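Putative oxidoreductase (Bacteroides fragilis NCTC 9343, PDB 3EOF) binds flavin mononucleotide and is probably an FMN-dependent oxidoreductase of the nitroreductase family, with NADPH as a likely electron donor. Local coordinates at residues Glu30-Ala35 with Leu111-Thr116; Pro60-Gln65 with Cys129-Thr134. All blocks are in the same frame, centred on the assembly; numbering follows the deposited sequence.

Contact 1 of 2, residues Glu30-Ala35 with Leu111-Thr116; sequences ETSFRA and LLVAQT
Val113 makes this contact a worked example of a branched side chain serving two partners. With CG1 anti to the backbone N (chi1 168°), that methyl projects from helix 100-123 into the fork between Ser32 and Phe33. Val113 CG1 meets the ring of Phe33 in its plane, at the edge, 3.6 Å from Phe33 CD1. The same CG1 lies 3.4 Å from Ser32 OG, a hydroxyl set between its own N and carbonyl carbon and hydrogen-bonded to Leu29 O. One helical turn on, Thr116 OG1 folds back to Leu112 O (2.7 Å), which also accepts from Thr116 N. That bond leaves Thr116 CG2 to lie against Ser32, 3.8 Å from its CA. A type I turn, Ser32 to Ala35, swings Ala35 CB over the bonded pair, 3.5 Å from Thr116 OG1; Leu112, whose CB lies against Ala35, lines the FMN pocket. Arg171 of the second subunit binds Phe33 O and Ala35 O. In this nitroreductase fold the contact joins helix 22-32 and that turn to the long helix 100-123. Phe33 and Val113 continue onto Tyr44 of strand 44-49, and Val113 also reaches Phe77 of strand 73-80.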
ATOM      1  N   GLU A  30      -3.660  15.770  -6.089  1.00 21.94           N
ATOM      2  CA  GLU A  30      -2.656  15.979  -7.104  1.00 23.37           C
ATOM      3  C   GLU A  30      -1.266  15.711  -6.542  1.00 22.44           C
ATOM      4  O   GLU A  30      -0.428  15.100  -7.212  1.00 24.19           O
ATOM      5  CB  GLU A  30      -2.721  17.390  -7.682  1.00 23.26           C
ATOM      6  CG  GLU A  30      -1.793  17.581  -8.866  1.00 29.36           C
ATOM      7  CD  GLU A  30      -1.861  18.959  -9.486  1.00 27.35           C
ATOM      8  OE1 GLU A  30      -2.627  19.827  -9.020  1.00 39.23           O
ATOM      9  OE2 GLU A  30      -1.152  19.159 -10.475  1.00 39.89           O
ATOM     10  N   THR A  31      -1.019  16.177  -5.319  1.00 24.74           N
ATOM     11  CA  THR A  31       0.262  15.958  -4.641  1.00 25.08           C
ATOM     12  C   THR A  31       0.396  14.482  -4.269  1.00 22.61           C
ATOM     13  O   THR A  31       1.431  13.884  -4.462  1.00 22.74           O
ATOM     14  CB  THR A  31       0.460  16.881  -3.405  1.00 26.85           C
ATOM     15  OG1 THR A  31       0.230  18.261  -3.750  1.00 24.09           O
ATOM     16  CG2 THR A  31       1.871  16.759  -2.885  1.00 26.18           C
ATOM     17  N   SER A  32      -0.654  13.854  -3.782  1.00 22.48           N
ATOM     18  CA  SER A  32      -0.526  12.443  -3.453  1.00 23.00           C
ATOM     19  C   SER A  32      -0.076  11.637  -4.669  1.00 22.43           C
ATOM     20  O   SER A  32       0.682  10.682  -4.535  1.00 21.81           O
ATOM     21  CB  SER A  32      -1.816  11.891  -2.864  1.00 23.23           C
ATOM     22  OG  SER A  32      -2.788  11.687  -3.861  1.00 30.52           O
ATOM     23  N   PHE A  33      -0.495  12.062  -5.862  1.00 23.85           N
ATOM     24  CA  PHE A  33      -0.193  11.324  -7.082  1.00 22.88           C
ATOM     25  C   PHE A  33       1.284  11.396  -7.445  1.00 21.14           C
ATOM     26  O   PHE A  33       1.723  10.677  -8.322  1.00 20.32           O
ATOM     27  CB  PHE A  33      -1.058  11.742  -8.281  1.00 21.95           C
ATOM     28  CG  PHE A  33      -2.549  11.676  -8.053  1.00 22.43           C
ATOM     29  CD1 PHE A  33      -3.107  10.821  -7.129  1.00 16.54           C
ATOM     30  CD2 PHE A  33      -3.403  12.472  -8.821  1.00 20.13           C
ATOM     31  CE1 PHE A  33      -4.489  10.758  -6.961  1.00 24.26           C
ATOM     32  CE2 PHE A  33      -4.744  12.429  -8.636  1.00 23.89           C
ATOM     33  CZ  PHE A  33      -5.298  11.570  -7.692  1.00 21.96           C
ATOM     34  N   ARG A  34       2.046  12.233  -6.749  1.00 23.28           N
ATOM     35  CA  ARG A  34       3.502  12.242  -6.862  1.00 23.66           C
ATOM     36  C   ARG A  34       4.169  11.041  -6.159  1.00 22.85           C
ATOM     37  O   ARG A  34       5.370  10.900  -6.235  1.00 25.85           O
ATOM     38  CB  ARG A  34       4.087  13.575  -6.335  1.00 24.72           C
ATOM     39  CG  ARG A  34       3.873  14.720  -7.294  1.00 24.07           C
ATOM     40  CD  ARG A  34       4.758  14.439  -8.442  1.00 38.09           C
ATOM     41  NE  ARG A  34       4.578  15.300  -9.587  1.00 43.41           N
ATOM     42  CZ  ARG A  34       5.270  15.125 -10.707  1.00 42.65           C
ATOM     43  NH1 ARG A  34       6.182  14.137 -10.785  1.00 31.66           N
ATOM     44  NH2 ARG A  34       5.053  15.923 -11.740  1.00 45.24           N
ATOM     45  N   ALA A  35       3.388  10.201  -5.477  1.00 23.69           N
ATOM     46  CA  ALA A  35       3.867   8.964  -4.855  1.00 21.44           C
ATOM     47  C   ALA A  35       4.506   8.137  -5.957  1.00 21.50           C
ATOM     48  O   ALA A  35       4.166   8.277  -7.159  1.00 22.52           O
ATOM     49  CB  ALA A  35       2.685   8.167  -4.214  1.00 18.01           C
ATOM     50  N   LEU A 111      -2.134   2.044  -2.985  1.00 16.72           N
ATOM     51  CA  LEU A 111      -1.978   2.147  -1.552  1.00 18.55           C
ATOM     52  C   LEU A 111      -0.942   3.220  -1.238  1.00 17.28           C
ATOM     53  O   LEU A 111      -1.076   3.918  -0.250  1.00 16.44           O
ATOM     54  CB  LEU A 111      -1.604   0.822  -0.942  1.00 19.64           C
ATOM     55  CG  LEU A 111      -2.821  -0.119  -0.914  1.00 15.71           C
ATOM     56  CD1 LEU A 111      -2.362  -1.559  -0.772  1.00 22.85           C
ATOM     57  CD2 LEU A 111      -3.699   0.299   0.192  1.00 19.12           C
ATOM     58  N   LEU A 112       0.057   3.344  -2.098  1.00 16.96           N
ATOM     59  CA  LEU A 112       1.088   4.413  -1.946  1.00 19.46           C
ATOM     60  C   LEU A 112       0.488   5.793  -2.060  1.00 21.21           C
ATOM     61  O   LEU A 112       0.810   6.684  -1.293  1.00 24.99           O
ATOM     62  CB  LEU A 112       2.176   4.213  -2.984  1.00 18.25           C
ATOM     63  CG  LEU A 112       3.374   3.353  -2.597  1.00 21.44           C
ATOM     64  CD1 LEU A 112       3.148   2.162  -1.694  1.00 19.77           C
ATOM     65  CD2 LEU A 112       4.062   2.935  -3.858  1.00 18.44           C
ATOM     66  N   VAL A 113      -0.383   5.975  -3.054  1.00 25.56           N
ATOM     67  CA  VAL A 113      -1.137   7.225  -3.195  1.00 21.29           C
ATOM     68  C   VAL A 113      -2.037   7.493  -1.983  1.00 22.05           C
ATOM     69  O   VAL A 113      -2.044   8.591  -1.423  1.00 21.05           O
ATOM     70  CB  VAL A 113      -2.022   7.228  -4.494  1.00 18.43           C
ATOM     71  CG1 VAL A 113      -2.993   8.346  -4.481  1.00 18.93           C
ATOM     72  CG2 VAL A 113      -1.171   7.284  -5.715  1.00 20.27           C
ATOM     73  N   ALA A 114      -2.823   6.494  -1.596  1.00 15.87           N
ATOM     74  CA  ALA A 114      -3.756   6.649  -0.515  1.00 17.78           C
ATOM     75  C   ALA A 114      -3.126   7.095   0.738  1.00 18.29           C
ATOM     76  O   ALA A 114      -3.643   7.994   1.416  1.00 20.06           O
ATOM     77  CB  ALA A 114      -4.556   5.343  -0.285  1.00 13.81           C
ATOM     78  N   GLN A 115      -2.005   6.475   1.071  1.00 21.96           N
ATOM     79  CA  GLN A 115      -1.265   6.853   2.267  1.00 22.12           C
ATOM     80  C   GLN A 115      -0.507   8.168   2.097  1.00 21.86           C
ATOM     81  O   GLN A 115      -0.345   8.884   3.064  1.00 23.67           O
ATOM     82  CB  GLN A 115      -0.329   5.742   2.679  1.00 23.11           C
ATOM     83  CG  GLN A 115       0.393   5.986   3.979  1.00 23.48           C
ATOM     84  CD  GLN A 115      -0.526   6.271   5.163  1.00 16.68           C
ATOM     85  OE1 GLN A 115      -1.623   5.731   5.301  1.00 26.74           O
ATOM     86  NE2 GLN A 115      -0.045   7.098   6.038  1.00 31.65           N
ATOM     87  N   THR A 116      -0.075   8.520   0.892  1.00 23.61           N
ATOM     88  CA  THR A 116       0.567   9.833   0.684  1.00 21.42           C
ATOM     89  C   THR A 116      -0.525  10.863   0.922  1.00 22.40           C
ATOM     90  O   THR A 116      -0.338  11.818   1.654  1.00 23.02           O
ATOM     91  CB  THR A 116       1.242   9.987  -0.697  1.00 23.12           C
ATOM     92  OG1 THR A 116       2.196   8.933  -0.885  1.00 22.50           O
ATOM     93  CG2 THR A 116       1.968  11.308  -0.787  1.00 18.42           C
TER

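Contact 2 of 2, residues Pro60-Gln65 with Cys129-Thr134; sequences PAHFNQ and CYLGTT. With FMN (flavin mononucleotide), chain C.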
ATOM      1  N   PRO A  60     -23.761   0.762   3.256  1.00 26.55           N
ATOM      2  CA  PRO A  60     -23.918  -0.672   3.518  1.00 27.25           C
ATOM      3  C   PRO A  60     -22.705  -1.511   3.152  1.00 24.20           C
ATOM      4  O   PRO A  60     -22.408  -2.486   3.847  1.00 26.79           O
ATOM      5  CB  PRO A  60     -25.113  -1.074   2.628  1.00 26.55           C
ATOM      6  CG  PRO A  60     -25.781   0.155   2.276  1.00 28.12           C
ATOM      7  CD  PRO A  60     -24.764   1.258   2.315  1.00 27.43           C
ATOM      8  N   ALA A  61     -22.039  -1.156   2.049  1.00 24.22           N
ATOM      9  CA  ALA A  61     -20.809  -1.806   1.602  1.00 23.31           C
ATOM     10  C   ALA A  61     -19.772  -1.781   2.753  1.00 26.06           C
ATOM     11  O   ALA A  61     -19.007  -2.745   2.980  1.00 27.08           O
ATOM     12  CB  ALA A  61     -20.252  -1.071   0.371  1.00 22.91           C
ATOM     13  N   HIS A  62     -19.772  -0.663   3.488  1.00 26.93           N
ATOM     14  CA  HIS A  62     -18.864  -0.443   4.595  1.00 23.93           C
ATOM     15  C   HIS A  62     -19.498  -0.764   5.944  1.00 23.58           C
ATOM     16  O   HIS A  62     -19.058  -0.270   6.963  1.00 22.93           O
ATOM     17  CB  HIS A  62     -18.317   0.986   4.528  1.00 24.88           C
ATOM     18  CG  HIS A  62     -17.522   1.232   3.286  1.00 17.43           C
ATOM     19  ND1 HIS A  62     -16.309   0.629   3.076  1.00 18.54           N
ATOM     20  CD2 HIS A  62     -17.817   1.900   2.147  1.00 17.53           C
ATOM     21  CE1 HIS A  62     -15.844   0.983   1.889  1.00 20.91           C
ATOM     22  NE2 HIS A  62     -16.730   1.773   1.312  1.00 22.12           N
ATOM     23  N   PHE A  63     -20.478  -1.666   5.946  1.00 23.68           N
ATOM     24  CA  PHE A  63     -21.159  -2.105   7.150  1.00 27.74           C
ATOM     25  C   PHE A  63     -21.814  -0.982   7.948  1.00 27.65           C
ATOM     26  O   PHE A  63     -21.990  -1.096   9.186  1.00 22.70           O
ATOM     27  CB  PHE A  63     -20.242  -2.927   8.081  1.00 30.80           C
ATOM     28  CG  PHE A  63     -19.607  -4.116   7.430  1.00 37.51           C
ATOM     29  CD1 PHE A  63     -20.320  -4.942   6.583  1.00 42.69           C
ATOM     30  CD2 PHE A  63     -18.296  -4.448   7.719  1.00 51.64           C
ATOM     31  CE1 PHE A  63     -19.714  -6.018   5.983  1.00 42.64           C
ATOM     32  CE2 PHE A  63     -17.702  -5.557   7.121  1.00 48.73           C
ATOM     33  CZ  PHE A  63     -18.412  -6.316   6.252  1.00 40.38           C
ATOM     34  N   ASN A  64     -22.209   0.072   7.236  1.00 27.68           N
ATOM     35  CA  ASN A  64     -22.867   1.226   7.838  1.00 27.92           C
ATOM     36  C   ASN A  64     -22.084   1.918   8.944  1.00 26.69           C
ATOM     37  O   ASN A  64     -22.642   2.438   9.919  1.00 27.88           O
ATOM     38  CB  ASN A  64     -24.267   0.811   8.267  1.00 29.63           C
ATOM     39  CG  ASN A  64     -25.155   0.574   7.086  1.00 33.72           C
ATOM     40  OD1 ASN A  64     -25.881  -0.425   7.024  1.00 31.88           O
ATOM     41  ND2 ASN A  64     -25.076   1.485   6.101  1.00 26.66           N
ATOM     42  N   GLN A  65     -20.768   1.916   8.771  1.00 27.09           N
ATOM     43  CA  GLN A  65     -19.887   2.592   9.702  1.00 24.83           C
ATOM     44  C   GLN A  65     -20.226   4.020   9.476  1.00 24.50           C
ATOM     45  O   GLN A  65     -20.333   4.441   8.327  1.00 25.69           O
ATOM     46  CB  GLN A  65     -18.437   2.330   9.398  1.00 25.44           C
ATOM     47  CG  GLN A  65     -18.050   0.889   9.536  1.00 28.18           C
ATOM     48  CD  GLN A  65     -16.593   0.686   9.288  1.00 32.06           C
ATOM     49  OE1 GLN A  65     -15.790   0.986  10.160  1.00 29.11           O
ATOM     50  NE2 GLN A  65     -16.235   0.181   8.101  1.00 25.75           N
ATOM     51  N   CYS A 129      -9.749   8.209   8.104  1.00 24.06           N
ATOM     52  CA  CYS A 129     -10.006   6.875   8.597  1.00 23.52           C
ATOM     53  C   CYS A 129     -10.093   5.974   7.379  1.00 23.07           C
ATOM     54  O   CYS A 129     -10.798   6.280   6.417  1.00 23.49           O
ATOM     55  CB  CYS A 129     -11.314   6.800   9.366  1.00 24.55           C
ATOM     56  SG  CYS A 129     -11.599   5.186  10.079  1.00 24.34           S
ATOM     57  N   TYR A 130      -9.345   4.882   7.387  1.00 24.04           N
ATOM     58  CA  TYR A 130      -9.422   3.929   6.313  1.00 23.78           C
ATOM     59  C   TYR A 130     -10.577   3.018   6.637  1.00 25.35           C
ATOM     60  O   TYR A 130     -10.834   2.773   7.804  1.00 27.90           O
ATOM     61  CB  TYR A 130      -8.165   3.089   6.257  1.00 22.04           C
ATOM     62  CG  TYR A 130      -6.928   3.754   5.618  1.00 21.19           C
ATOM     63  CD1 TYR A 130      -6.679   3.607   4.271  1.00 26.06           C
ATOM     64  CD2 TYR A 130      -6.009   4.429   6.361  1.00 21.10           C
ATOM     65  CE1 TYR A 130      -5.536   4.133   3.673  1.00 15.15           C
ATOM     66  CE2 TYR A 130      -4.855   4.984   5.761  1.00 17.37           C
ATOM     67  CZ  TYR A 130      -4.646   4.802   4.385  1.00 20.67           C
ATOM     68  OH  TYR A 130      -3.554   5.310   3.692  1.00 17.70           O
ATOM     69  N   LEU A 131     -11.267   2.533   5.613  1.00 26.55           N
ATOM     70  CA  LEU A 131     -12.312   1.538   5.796  1.00 30.55           C
ATOM     71  C   LEU A 131     -11.761   0.235   5.127  1.00 32.99           C
ATOM     72  O   LEU A 131     -11.478   0.163   3.862  1.00 32.75           O
ATOM     73  CB  LEU A 131     -13.663   1.979   5.227  1.00 28.52           C
ATOM     74  CG  LEU A 131     -14.148   3.418   5.481  1.00 29.12           C
ATOM     75  CD1 LEU A 131     -15.323   3.731   4.549  1.00 26.34           C
ATOM     76  CD2 LEU A 131     -14.490   3.696   6.967  1.00 27.55           C
ATOM     77  N   GLY A 132     -11.597  -0.772   6.000  1.00 31.83           N
ATOM     78  CA  GLY A 132     -11.115  -2.109   5.621  1.00 32.55           C
ATOM     79  C   GLY A 132     -12.219  -2.921   4.985  1.00 32.19           C
ATOM     80  O   GLY A 132     -11.997  -3.982   4.344  1.00 31.97           O
ATOM     81  N   THR A 133     -13.425  -2.394   5.126  1.00 28.60           N
ATOM     82  CA  THR A 133     -14.611  -3.016   4.555  1.00 26.11           C
ATOM     83  C   THR A 133     -14.624  -3.033   3.023  1.00 24.38           C
ATOM     84  O   THR A 133     -15.429  -3.744   2.396  1.00 22.96           O
ATOM     85  CB  THR A 133     -15.834  -2.326   5.113  1.00 26.54           C
ATOM     86  OG1 THR A 133     -15.612  -0.900   5.100  1.00 25.62           O
ATOM     87  CG2 THR A 133     -16.028  -2.771   6.548  1.00 22.74           C
ATOM     88  N   THR A 134     -13.743  -2.248   2.411  1.00 22.68           N
ATOM     89  CA  THR A 134     -13.640  -2.175   0.952  1.00 22.03           C
ATOM     90  C   THR A 134     -13.367  -3.510   0.302  1.00 22.02           C
ATOM     91  O   THR A 134     -13.854  -3.755  -0.783  1.00 19.43           O
ATOM     92  CB  THR A 134     -12.491  -1.209   0.527  1.00 17.14           C
ATOM     93  OG1 THR A 134     -12.701   0.051   1.131  1.00 22.55           O
ATOM     94  CG2 THR A 134     -12.476  -0.988  -0.926  1.00 17.10           C
TER
HETATM   95  N1  FMN C 300     -11.031   1.922  11.353  1.00 33.36           N
HETATM   96  C2  FMN C 300     -12.411   1.728  11.483  1.00 35.43           C
HETATM   97  O2  FMN C 300     -13.057   2.312  12.367  1.00 31.38           O
HETATM   98  N3  FMN C 300     -13.093   0.847  10.641  1.00 32.31           N
HETATM   99  C4  FMN C 300     -12.441   0.115   9.628  1.00 40.49           C
HETATM  100  O4  FMN C 300     -13.132  -0.336   8.637  1.00 35.07           O
HETATM  101  C4A FMN C 300     -11.029   0.314   9.527  1.00 35.71           C
HETATM  102  N5  FMN C 300     -10.313  -0.375   8.559  1.00 35.20           N
HETATM  103  C5A FMN C 300      -8.950  -0.182   8.384  1.00 40.60           C
HETATM  104  C6  FMN C 300      -8.319  -0.909   7.365  1.00 36.95           C
HETATM  105  C7  FMN C 300      -6.960  -0.781   7.141  1.00 34.24           C
HETATM  106  C7M FMN C 300      -6.348  -1.610   6.048  1.00 31.24           C
HETATM  107  C8  FMN C 300      -6.212   0.073   7.947  1.00 30.00           C
HETATM  108  C8M FMN C 300      -4.809   0.378   7.540  1.00 29.62           C
HETATM  109  C9  FMN C 300      -6.840   0.810   8.977  1.00 35.91           C
HETATM  110  C9A FMN C 300      -8.232   0.698   9.224  1.00 31.66           C
HETATM  111  N10 FMN C 300      -8.936   1.396  10.238  1.00 33.30           N
HETATM  112  C10 FMN C 300     -10.323   1.206  10.383  1.00 36.13           C
HETATM  113  C1' FMN C 300      -8.233   2.300  11.247  1.00 23.93           C
HETATM  114  C2' FMN C 300      -7.501   1.432  12.260  1.00 24.82           C
HETATM  115  O2' FMN C 300      -8.476   0.801  13.100  1.00 36.23           O
HETATM  116  C3' FMN C 300      -6.449   2.220  13.015  1.00 31.32           C
HETATM  117  O3' FMN C 300      -5.370   2.660  12.169  1.00 25.00           O
HETATM  118  C4' FMN C 300      -5.850   1.427  14.185  1.00 27.01           C
HETATM  119  O4' FMN C 300      -6.806   1.244  15.210  1.00 34.24           O
HETATM  120  C5' FMN C 300      -4.737   2.216  14.815  1.00 18.34           C
HETATM  121  O5' FMN C 300      -5.328   3.483  15.111  1.00 26.25           O
HETATM  122  P   FMN C 300      -4.606   4.884  14.689  1.00 38.94           P
HETATM  123  O1P FMN C 300      -4.535   5.020  13.153  1.00 20.30           O
HETATM  124  O2P FMN C 300      -3.206   4.867  15.246  1.00 30.73           O
HETATM  125  O3P FMN C 300      -5.413   5.961  15.429  1.00 32.22           O
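FMN O4 is gripped by two donors, one from each segment: Gly132 N at 3.1 Å and Gln65 NE2 at 3.2 Å. In this nitroreductase fold, strand 127-131 with the residues that follow it and the loop before helix 67-70 help to hold the isoalloxazine; Thr37 N of the second subunit also binds this FMN, so the site lies between subunits. Gln65, extended beyond CG, reads the pyrimidine edge twice, since Gln65 OE1 also accepts from FMN N3 at 2.7 Å. Its rotation is fixed from behind by a bond from Gln65 NE2 to His62 O (3.1 Å), in the amide plane. Gly132 N also bonds weakly to FMN N5, and N-H groups directed at O4 and N5 would probably polarise the oxidised ring, making N5 a better hydride acceptor. Behind this shell, Thr133 OG1, in the crowded position between N and carbonyl carbon, meets the His62 ring in its plane, and the His62 ND1 to Thr133 OG1 bond is short at 2.6 Å (158°). Thr134 OG1, bonded to Leu131 O and Thr156, lies at the same edge. Leu131 CD1 lies over the centre of one imidazole face in a CH-pi contact, 3.6 Å from the His62 centroid.

How the contacts relate
The two contacts, their centres about 21 Å apart, illustrate how chemistry follows place in a fold. Every touching residue of contact 1 is buried and the parts meet by apolar contact, with Ser32 OG satisfied by Leu29 O and the carbonyls of Phe33 and Ala35 by Arg171 of the second subunit. Contact 2 is largely polar and built round a cofactor, with exposed Phe63 at its margin. They share no helix or strand, but helix 100-123 is followed by strand 127-131, and their segments alternate along the chain. A probable hydrogen bond between Tyr130 OH and Gln115 OE1, 2.5 Å, ties them together. They touch different flavins of the dimer: contact 1 through Leu112, contact 2 through Gln65 and Gly132.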